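Side-chain contacts in RsbT co-antagonist protein RsbRA (Bacillus subtilis, PDB 2BNL), which positively regulates sigma-B in response to salt and heat stress by stimulating the RsbT kinase toward RsbS in vitro, and is represented here by its globin-like N-terminal domain: residues A71-A74 with V75-L79; L79-K82 with F83-A87; T86-A89 with E90-K93; N124-I127 with F128-S132. All coordinates share one frame; numbering follows the deposited sequence.

How the contacts relate
Contacts 1, 2 and 3 follow one another along the chain. Contacts 1 and 2 share Leu79, in the short turn between helix 64-76 and helix 81-100, and their centres are about 10 Å apart; contacts 2 and 3 share Thr86 and Ala87 on helix 81-100, with the same spacing. Contact 3 lies about 17 Å, centre to centre, from contact 1. Contact 4, on helix 109-135, touches all three: Tyr131 OH is 2.6 Å from Leu79 O, a probable hydrogen bond, while Leu88 CD1 of contact 3 packs 3.9 Å from Phe128 CE1. Contacts 2, 3 and 4 also reach the second subunit, Lys82 of one chain meeting Glu126 of the other. The domain is a nonheme globin.

Contact 1 of 4, residues A71-A74 with V75-L79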
loop_
_atom_site.group_PDB
_atom_site.type_symbol
_atom_site.label_atom_id
_atom_site.label_comp_id
_atom_site.label_asym_id
_atom_site.label_seq_id
_atom_site.Cartn_x
_atom_site.Cartn_y
_atom_site.Cartn_z
ATOM N N ALA A 71 -13.308 6.039 -4.056
ATOM C CA ALA A 71 -12.076 6.763 -4.410
ATOM C C ALA A 71 -12.398 8.163 -4.888
ATOM O O ALA A 71 -11.730 9.142 -4.504
ATOM C CB ALA A 71 -11.304 5.978 -5.471
ATOM N N LEU A 72 -13.408 8.273 -5.724
ATOM C CA LEU A 72 -13.877 9.550 -6.213
ATOM C C LEU A 72 -14.348 10.499 -5.126
ATOM O O LEU A 72 -14.003 11.675 -5.097
ATOM C CB LEU A 72 -15.002 9.338 -7.225
ATOM C CG LEU A 72 -15.638 10.538 -7.902
ATOM C CD1 LEU A 72 -14.664 11.385 -8.637
ATOM C CD2 LEU A 72 -16.842 10.212 -8.749
ATOM N N ARG A 73 -15.072 9.951 -4.155
ATOM C CA ARG A 73 -15.513 10.748 -3.000
ATOM C C ARG A 73 -14.305 11.222 -2.226
ATOM O O ARG A 73 -14.249 12.407 -1.801
ATOM C CB ARG A 73 -16.401 9.877 -2.086
ATOM C CG ARG A 73 -17.147 10.554 -0.994
ATOM C CD ARG A 73 -17.976 9.422 -0.127
ATOM N NE ARG A 73 -17.845 9.855 1.252
ATOM C CZ ARG A 73 -18.266 9.242 2.399
ATOM N NH1 ARG A 73 -18.848 7.982 2.377
ATOM N NH2 ARG A 73 -18.041 9.935 3.594
ATOM N N ALA A 74 -13.358 10.329 -1.981
ATOM C CA ALA A 74 -12.120 10.727 -1.319
ATOM C C ALA A 74 -11.387 11.957 -1.942
ATOM O O ALA A 74 -11.009 12.930 -1.257
ATOM C CB ALA A 74 -11.151 9.531 -1.100
ATOM N N VAL A 75 -11.193 11.887 -3.232
ATOM C CA VAL A 75 -10.722 13.012 -4.018
ATOM C C VAL A 75 -11.581 14.224 -3.780
ATOM O O VAL A 75 -11.011 15.292 -3.446
ATOM C CB VAL A 75 -10.685 12.669 -5.515
ATOM C CG1 VAL A 75 -10.307 13.980 -6.377
ATOM C CG2 VAL A 75 -9.689 11.540 -5.741
ATOM N N GLN A 76 -12.897 14.095 -3.915
ATOM C CA GLN A 76 -13.760 15.289 -3.960
ATOM C C GLN A 76 -13.823 16.015 -2.626
ATOM O O GLN A 76 -13.991 17.224 -2.621
ATOM C CB GLN A 76 -15.129 14.986 -4.488
ATOM C CG GLN A 76 -14.933 14.537 -5.951
ATOM C CD GLN A 76 -16.201 14.327 -6.709
ATOM O OE1 GLN A 76 -16.213 14.393 -7.974
ATOM N NE2 GLN A 76 -17.252 14.052 -6.001
ATOM N N ILE A 77 -13.695 15.242 -1.534
ATOM C CA ILE A 77 -13.749 15.784 -0.187
ATOM C C ILE A 77 -12.410 16.267 0.229
ATOM O O ILE A 77 -12.351 16.776 1.300
ATOM C CB ILE A 77 -14.469 14.850 0.860
ATOM C CG1 ILE A 77 -13.579 13.620 1.188
ATOM C CG2 ILE A 77 -15.953 14.548 0.370
ATOM C CD1 ILE A 77 -14.068 12.638 2.273
ATOM N N GLY A 78 -11.339 16.105 -0.579
ATOM C CA GLY A 78 -10.039 16.701 -0.206
ATOM C C GLY A 78 -9.088 15.777 0.577
ATOM O O GLY A 78 -8.095 16.236 1.137
ATOM N N LEU A 79 -9.369 14.482 0.643
ATOM C CA LEU A 79 -8.364 13.519 1.215
ATOM C C LEU A 79 -7.261 13.350 0.162
ATOM O O LEU A 79 -7.536 13.109 -0.980
ATOM C CB LEU A 79 -8.952 12.186 1.580
ATOM C CG LEU A 79 -10.196 12.233 2.473
ATOM C CD1 LEU A 79 -10.489 10.722 2.717
ATOM C CD2 LEU A 79 -9.936 13.053 3.755
#
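Val75 sets its CG2 methyl 3.4 Å from Ala71 O, the carbonyl that also accepts from Val75 N in a nearly straight bond (175° at the hydrogen). The next residue, Gln76, meets Leu72 one turn back. The extended glutamine chain crosses the leucine at a slant, its OE1 3.4 Å from the methyl CD1, while its CG sits closer still to Leu72 O. Ile77 repeats the backbone step, its N bonding to Arg73 O at 2.9 Å. Its chi1 of 72° puts CG1 between the backbone N and the carbonyl carbon, and Ile77 CG1 rests 3.3 Å from Arg73 O. The Arg73 guanidinium reaches across to helix 39-54, in a salt bridge with Glu48. Gly78 takes a positive phi of 93°, and its N bonds to Val75 O. Leu79 then returns toward the helix: its N bonds to Ala74 O at 3.0 Å, and its CD1 packs 4.1 Å from Ala74 CB, a loose apolar touch. The paired bonds from Gly78 N and Leu79 N, with the positive phi between them, define the Schellman motif that ends helix 64-76 in this globin fold.

Contact 2 of 4, residues L79-K82 with F83-A87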
loop_
_atom_site.group_PDB
_atom_site.type_symbol
_atom_site.label_atom_id
_atom_site.label_comp_id
_atom_site.label_asym_id
_atom_site.label_seq_id
_atom_site.Cartn_x
_atom_site.Cartn_y
_atom_site.Cartn_z
ATOM N N LEU A 79 -9.369 14.482 0.643
ATOM C CA LEU A 79 -8.364 13.519 1.215
ATOM C C LEU A 79 -7.261 13.350 0.162
ATOM O O LEU A 79 -7.536 13.109 -0.980
ATOM C CB LEU A 79 -8.952 12.186 1.580
ATOM C CG LEU A 79 -10.196 12.233 2.473
ATOM C CD1 LEU A 79 -10.489 10.722 2.717
ATOM C CD2 LEU A 79 -9.936 13.053 3.755
ATOM N N SER A 80 -6.012 13.562 0.543
ATOM C CA SER A 80 -4.879 13.231 -0.352
ATOM C C SER A 80 -4.660 11.769 -0.450
ATOM O O SER A 80 -5.173 10.980 0.344
ATOM C CB SER A 80 -3.593 13.855 0.194
ATOM O OG SER A 80 -3.249 13.366 1.464
HETATM N N MSE A 81 -3.841 11.387 -1.438
HETATM C CA MSE A 81 -3.499 9.993 -1.690
HETATM C C MSE A 81 -2.701 9.575 -0.491
HETATM O O MSE A 81 -2.820 8.464 -0.037
HETATM C CB MSE A 81 -2.687 9.813 -2.982
HETATM C CG MSE A 81 -2.055 8.557 -3.087
HETATM SE SE MSE A 81 -3.257 7.092 -3.542
HETATM C CE MSE A 81 -2.759 6.454 -2.498
ATOM N N LYS A 82 -1.824 10.436 -0.051
ATOM C CA LYS A 82 -0.975 10.193 1.145
ATOM C C LYS A 82 -1.869 9.799 2.337
ATOM O O LYS A 82 -1.599 8.841 3.050
ATOM C CB LYS A 82 -0.118 11.471 1.479
ATOM C CG LYS A 82 0.760 11.250 2.650
ATOM C CD LYS A 82 2.014 10.399 2.244
ATOM C CE LYS A 82 3.103 10.158 3.398
ATOM N NZ LYS A 82 4.535 9.511 3.112
ATOM N N PHE A 83 -2.890 10.634 2.635
ATOM C CA PHE A 83 -3.840 10.406 3.730
ATOM C C PHE A 83 -4.588 9.085 3.537
ATOM O O PHE A 83 -4.700 8.238 4.448
ATOM C CB PHE A 83 -4.914 11.550 3.747
ATOM C CG PHE A 83 -5.905 11.409 4.860
ATOM C CD1 PHE A 83 -5.670 12.012 6.079
ATOM C CD2 PHE A 83 -6.974 10.614 4.740
ATOM C CE1 PHE A 83 -6.613 11.815 7.184
ATOM C CE2 PHE A 83 -7.946 10.473 5.770
ATOM C CZ PHE A 83 -7.720 11.055 7.026
ATOM N N LEU A 84 -5.107 8.901 2.343
ATOM C CA LEU A 84 -5.815 7.682 2.050
ATOM C C LEU A 84 -4.959 6.456 2.248
ATOM O O LEU A 84 -5.410 5.517 2.907
ATOM C CB LEU A 84 -6.438 7.747 0.645
ATOM C CG LEU A 84 -7.184 6.466 0.223
ATOM C CD1 LEU A 84 -8.368 6.291 1.123
ATOM C CD2 LEU A 84 -7.637 6.662 -1.114
ATOM N N ALA A 85 -3.747 6.459 1.677
ATOM C CA ALA A 85 -2.874 5.292 1.759
ATOM C C ALA A 85 -2.399 5.080 3.198
ATOM O O ALA A 85 -2.342 4.004 3.672
ATOM C CB ALA A 85 -1.703 5.468 0.808
ATOM N N THR A 86 -2.189 6.139 3.967
ATOM C CA THR A 86 -1.861 5.974 5.375
ATOM C C THR A 86 -3.000 5.361 6.154
ATOM O O THR A 86 -2.758 4.465 6.939
ATOM C CB THR A 86 -1.402 7.343 5.979
ATOM O OG1 THR A 86 -0.377 7.896 5.133
ATOM C CG2 THR A 86 -0.961 7.232 7.494
ATOM N N ALA A 87 -4.236 5.844 5.944
ATOM C CA ALA A 87 -5.409 5.319 6.557
ATOM C C ALA A 87 -5.667 3.868 6.303
ATOM O O ALA A 87 -5.913 3.055 7.204
ATOM C CB ALA A 87 -6.657 6.118 6.138
#
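Leu79 places its CD2 methyl over one face of the Phe83 ring, 4.2 Å from the centroid and 28° off the ring normal, a CH-pi contact. CD1 also comes near the CE2 side of the ring, and the two side chains lie aslant. Phe83 CG is anti to its backbone N (chi1 -179°), which carries the ring back beside Leu79, and the ring also packs on Leu26 and Leu29 of helix 15-30. This buried side continues with Leu84, which touches Tyr131. Met81, a selenomethionine, sends its end toward Ala85 CB. The modelled SE to CE bond is abnormally short, so the methyl's exact place there is doubtful.

The other side is more open within the chain, and polar atoms dominate it. Ser80 OG accepts from Phe83 N at 3.0 Å; chi1 of 62° sets OG between the backbone N and the carbonyl carbon, within reach of the Phe83 N-H. Ser80 O takes the N-H of Leu84. Further along, Lys82 O is gripped twice: Thr86 OG1 donates to it at 2.6 Å and Thr86 N at 2.9 Å, from opposite faces of the carbonyl plane. The near carbons of Lys82 lie against the backbone N of Phe83, while NZ reaches Thr125 and Glu126 of the second subunit, and Ser80 packs on Asn129 of that same subunit. Ser80 holds the N-cap position of helix 81-100, its OG capping Phe83 N, with Leu79 packed on Phe83 just before this helix of the globin domain begins.

Contact 3 of 4, residues T86-A89 with E90-K93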
loop_
_atom_site.group_PDB
_atom_site.type_symbol
_atom_site.label_atom_id
_atom_site.label_comp_id
_atom_site.label_asym_id
_atom_site.label_seq_id
_atom_site.Cartn_x
_atom_site.Cartn_y
_atom_site.Cartn_z
ATOM N N THR A 86 -2.189 6.139 3.967
ATOM C CA THR A 86 -1.861 5.974 5.375
ATOM C C THR A 86 -3.000 5.361 6.154
ATOM O O THR A 86 -2.758 4.465 6.939
ATOM C CB THR A 86 -1.402 7.343 5.979
ATOM O OG1 THR A 86 -0.377 7.896 5.133
ATOM C CG2 THR A 86 -0.961 7.232 7.494
ATOM N N ALA A 87 -4.236 5.844 5.944
ATOM C CA ALA A 87 -5.409 5.319 6.557
ATOM C C ALA A 87 -5.667 3.868 6.303
ATOM O O ALA A 87 -5.913 3.055 7.204
ATOM C CB ALA A 87 -6.657 6.118 6.138
ATOM N N LEU A 88 -5.659 3.516 5.041
ATOM C CA LEU A 88 -5.859 2.104 4.703
ATOM C C LEU A 88 -4.805 1.168 5.351
ATOM O O LEU A 88 -5.177 0.032 5.753
ATOM C CB LEU A 88 -5.927 1.926 3.196
ATOM C CG LEU A 88 -7.052 2.638 2.505
ATOM C CD1 LEU A 88 -7.360 2.089 1.089
ATOM C CD2 LEU A 88 -8.359 2.529 3.316
ATOM N N ALA A 89 -3.545 1.575 5.330
ATOM C CA ALA A 89 -2.408 0.831 6.029
ATOM C C ALA A 89 -2.727 0.615 7.525
ATOM O O ALA A 89 -2.658 -0.492 8.064
ATOM C CB ALA A 89 -1.092 1.534 5.823
ATOM N N GLU A 90 -3.173 1.690 8.188
ATOM C CA GLU A 90 -3.572 1.595 9.575
ATOM C C GLU A 90 -4.826 0.749 9.797
ATOM O O GLU A 90 -4.902 0.094 10.830
ATOM C CB GLU A 90 -3.835 3.035 10.191
ATOM C CG GLU A 90 -2.760 3.721 10.742
ATOM C CD GLU A 90 -1.899 2.828 11.687
ATOM O OE1 GLU A 90 -2.346 2.439 12.790
ATOM O OE2 GLU A 90 -0.777 2.486 11.236
ATOM N N PHE A 91 -5.813 0.739 8.855
ATOM C CA PHE A 91 -6.997 -0.051 8.979
ATOM C C PHE A 91 -6.612 -1.547 9.160
ATOM O O PHE A 91 -7.100 -2.155 10.098
ATOM C CB PHE A 91 -7.894 0.065 7.757
ATOM C CG PHE A 91 -8.744 1.307 7.697
ATOM C CD1 PHE A 91 -8.530 2.425 8.579
ATOM C CD2 PHE A 91 -9.670 1.423 6.758
ATOM C CE1 PHE A 91 -9.266 3.542 8.475
ATOM C CE2 PHE A 91 -10.451 2.540 6.662
ATOM C CZ PHE A 91 -10.243 3.595 7.529
ATOM N N TRP A 92 -5.733 -2.088 8.312
ATOM C CA TRP A 92 -5.426 -3.531 8.371
ATOM C C TRP A 92 -4.589 -3.844 9.632
ATOM O O TRP A 92 -4.717 -4.927 10.237
ATOM C CB TRP A 92 -4.913 -4.119 7.033
ATOM C CG TRP A 92 -3.514 -3.805 6.646
ATOM C CD1 TRP A 92 -3.065 -2.805 5.777
ATOM C CD2 TRP A 92 -2.342 -4.399 7.184
ATOM N NE1 TRP A 92 -1.707 -2.785 5.756
ATOM C CE2 TRP A 92 -1.233 -3.737 6.617
ATOM C CE3 TRP A 92 -2.114 -5.439 8.095
ATOM C CZ2 TRP A 92 0.100 -4.077 6.953
ATOM C CZ3 TRP A 92 -0.782 -5.735 8.478
ATOM C CH2 TRP A 92 0.294 -5.114 7.838
ATOM N N LYS A 93 -3.752 -2.890 10.021
ATOM C CA LYS A 93 -2.875 -3.066 11.148
ATOM C C LYS A 93 -3.620 -3.095 12.455
ATOM O O LYS A 93 -3.277 -3.894 13.389
ATOM C CB LYS A 93 -1.811 -1.961 11.161
ATOM C CG LYS A 93 -0.878 -2.110 10.005
ATOM C CD LYS A 93 0.159 -0.995 10.152
ATOM C CE LYS A 93 0.708 -0.556 8.852
ATOM N NZ LYS A 93 1.547 0.638 9.246
#
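Trp92 lies with one indole face over the carbonyl oxygen of Ala89, which stands 3.3 Å above the ring plane, offset toward the rim. The methylene CG of Lys93 is on that same face, 3.6 Å above the plane and over the ring centre. A chi1 of 75° folds the indole back between the backbone N and the carbonyl carbon of Trp92. Although NE1 comes near Ala89 O, its angle is too poor for a hydrogen bond; the oxygen instead accepts from Lys93 N, and the Lys93 carbons CG, CD and CE run past it. Ala89 CB also lies 4.1 Å from Lys93 CE.

Beyond CE, the extended Lys93 chain ends in salt bridges. Lys93 NZ has two carboxylate partners: Asp117 of the second subunit, and Glu90 OE2 at 3.6 Å. Glu90 bends at chi2 to bring OE2 there, while its OE1 bridges to Arg94.

Seen in the globin fold, this is the middle of helix 81-100, whose inner face is apolar. Phe91 turns its ring inward, where it stacks with Trp22 and meets Tyr49 edge-to-face. Within the helix, Leu88 CD2 packs 3.8 Å from Phe91 CD2, and the two side chains cross at an angle. Phe91 N donates to Ala87 O at 2.8 Å. The same oxygen also comes close to the ring, 3.0 Å from Phe91 CD1, and the Ala87 carbonyl carbon sits over one face near the rim.

Contact 4 of 4, residues N124-I127 with F128-S132; sequences NTEI and FNQYS
Phe128 and Asn124 meet one turn apart in helix 109-135, the long last helix of this globin domain, which packs on helices 64-76 and 81-100. The backbone bonds follow the i to i+4 pattern: Phe128 N reaches Asn124 O at 2.9 Å with an N-H...O angle of 162°, and Asn129, Gln130 and Tyr131 donate in turn to Thr125, Glu126 and Ile127.

The aromatic contact is with the same carbonyl. Asn124 O stands 3.2 Å above one face of the Phe128 ring, toward its rim, and the chi1 of -59° tucks the ring back along the helix beside the backbone N. The ring also meets Phe128 of the second subunit.

Polar side chains form the third group. Asn124 OD1 bonds to Tyr49 OH. Lys82 of the second subunit makes a salt bridge through NZ with Glu126 OE1, and hydrogen bonds through NZ with Thr125 OG1 and through its backbone N with Asn129 OD1. The other carboxylate oxygen of Glu126, OE2, faces the amides of Asn129 and Gln130 within the helix at distances too long for hydrogen bonds. Glu126 lies alongside Gln130, whose amide is nearly coplanar with the carboxylate, but Asn129 is turned so that its amide plane makes 75° with it. Glu126 OE2 ends 3.8 Å from Asn129 ND2 and 3.9 Å from Gln130 NE2.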
loop_
_atom_site.group_PDB
_atom_site.type_symbol
_atom_site.label_atom_id
_atom_site.label_comp_id
_atom_site.label_asym_id
_atom_site.label_seq_id
_atom_site.Cartn_x
_atom_site.Cartn_y
_atom_site.Cartn_z
ATOM N N ASN A 124 -6.978 -2.641 -1.695
ATOM C CA ASN A 124 -6.361 -1.317 -1.514
ATOM C C ASN A 124 -5.649 -0.787 -2.721
ATOM O O ASN A 124 -5.696 0.407 -2.963
ATOM C CB ASN A 124 -5.361 -1.301 -0.289
ATOM C CG ASN A 124 -6.074 -1.556 1.030
ATOM O OD1 ASN A 124 -7.316 -1.364 1.115
ATOM N ND2 ASN A 124 -5.329 -1.987 2.029
ATOM N N THR A 125 -4.938 -1.645 -3.429
ATOM C CA THR A 125 -4.232 -1.227 -4.695
ATOM C C THR A 125 -5.241 -0.728 -5.739
ATOM O O THR A 125 -5.008 0.221 -6.446
ATOM C CB THR A 125 -3.344 -2.307 -5.283
ATOM O OG1 THR A 125 -4.125 -3.440 -5.683
ATOM C CG2 THR A 125 -2.217 -2.674 -4.355
ATOM N N GLU A 126 -6.389 -1.345 -5.769
ATOM C CA GLU A 126 -7.436 -0.983 -6.725
ATOM C C GLU A 126 -8.045 0.357 -6.272
ATOM O O GLU A 126 -8.415 1.196 -7.067
ATOM C CB GLU A 126 -8.509 -2.043 -6.698
ATOM C CG GLU A 126 -9.484 -1.933 -7.839
ATOM C CD GLU A 126 -8.786 -1.981 -9.206
ATOM O OE1 GLU A 126 -7.862 -2.797 -9.295
ATOM O OE2 GLU A 126 -9.087 -1.116 -10.083
ATOM N N ILE A 127 -8.259 0.511 -4.995
ATOM C CA ILE A 127 -8.628 1.830 -4.514
ATOM C C ILE A 127 -7.618 2.934 -4.898
ATOM O O ILE A 127 -8.015 4.063 -5.349
ATOM C CB ILE A 127 -8.970 1.834 -2.971
ATOM C CG1 ILE A 127 -10.186 0.988 -2.635
ATOM C CG2 ILE A 127 -9.098 3.297 -2.432
ATOM C CD1 ILE A 127 -10.351 0.696 -1.166
ATOM N N PHE A 128 -6.343 2.683 -4.664
ATOM C CA PHE A 128 -5.329 3.678 -4.998
ATOM C C PHE A 128 -5.454 3.985 -6.528
ATOM O O PHE A 128 -5.364 5.129 -6.969
ATOM C CB PHE A 128 -3.907 3.203 -4.660
ATOM C CG PHE A 128 -3.669 2.865 -3.238
ATOM C CD1 PHE A 128 -4.382 3.472 -2.230
ATOM C CD2 PHE A 128 -2.701 2.006 -2.898
ATOM C CE1 PHE A 128 -4.153 3.142 -0.907
ATOM C CE2 PHE A 128 -2.408 1.711 -1.571
ATOM C CZ PHE A 128 -3.209 2.276 -0.574
ATOM N N ASN A 129 -5.580 2.907 -7.334
ATOM C CA ASN A 129 -5.678 3.092 -8.794
ATOM C C ASN A 129 -6.821 4.019 -9.178
ATOM O O ASN A 129 -6.678 4.887 -9.994
ATOM C CB ASN A 129 -5.805 1.720 -9.444
ATOM C CG ASN A 129 -5.555 1.739 -10.942
ATOM O OD1 ASN A 129 -4.545 2.230 -11.428
ATOM N ND2 ASN A 129 -6.508 1.206 -11.693
ATOM N N GLN A 130 -7.983 3.821 -8.552
ATOM C CA GLN A 130 -9.227 4.606 -8.919
ATOM C C GLN A 130 -9.125 6.018 -8.401
ATOM O O GLN A 130 -9.547 6.939 -9.036
ATOM C CB GLN A 130 -10.454 3.901 -8.354
ATOM C CG GLN A 130 -10.830 2.687 -9.172
ATOM C CD GLN A 130 -11.129 2.997 -10.669
ATOM O OE1 GLN A 130 -11.843 3.916 -11.012
ATOM N NE2 GLN A 130 -10.674 2.154 -11.490
ATOM N N TYR A 131 -8.403 6.170 -7.312
ATOM C CA TYR A 131 -8.092 7.500 -6.788
ATOM C C TYR A 131 -7.320 8.330 -7.846
ATOM O O TYR A 131 -7.666 9.510 -8.207
ATOM C CB TYR A 131 -7.272 7.366 -5.501
ATOM C CG TYR A 131 -7.004 8.690 -4.882
ATOM C CD1 TYR A 131 -7.823 9.163 -3.834
ATOM C CD2 TYR A 131 -6.050 9.512 -5.379
ATOM C CE1 TYR A 131 -7.579 10.441 -3.251
ATOM C CE2 TYR A 131 -5.803 10.792 -4.802
ATOM C CZ TYR A 131 -6.575 11.216 -3.737
ATOM O OH TYR A 131 -6.380 12.513 -3.266
ATOM N N SER A 132 -6.223 7.741 -8.325
ATOM C CA SER A 132 -5.339 8.383 -9.299
ATOM C C SER A 132 -6.080 8.610 -10.623
ATOM O O SER A 132 -5.958 9.678 -11.215
ATOM C CB SER A 132 -4.043 7.520 -9.535
ATOM O OG SER A 132 -3.107 8.195 -10.402
#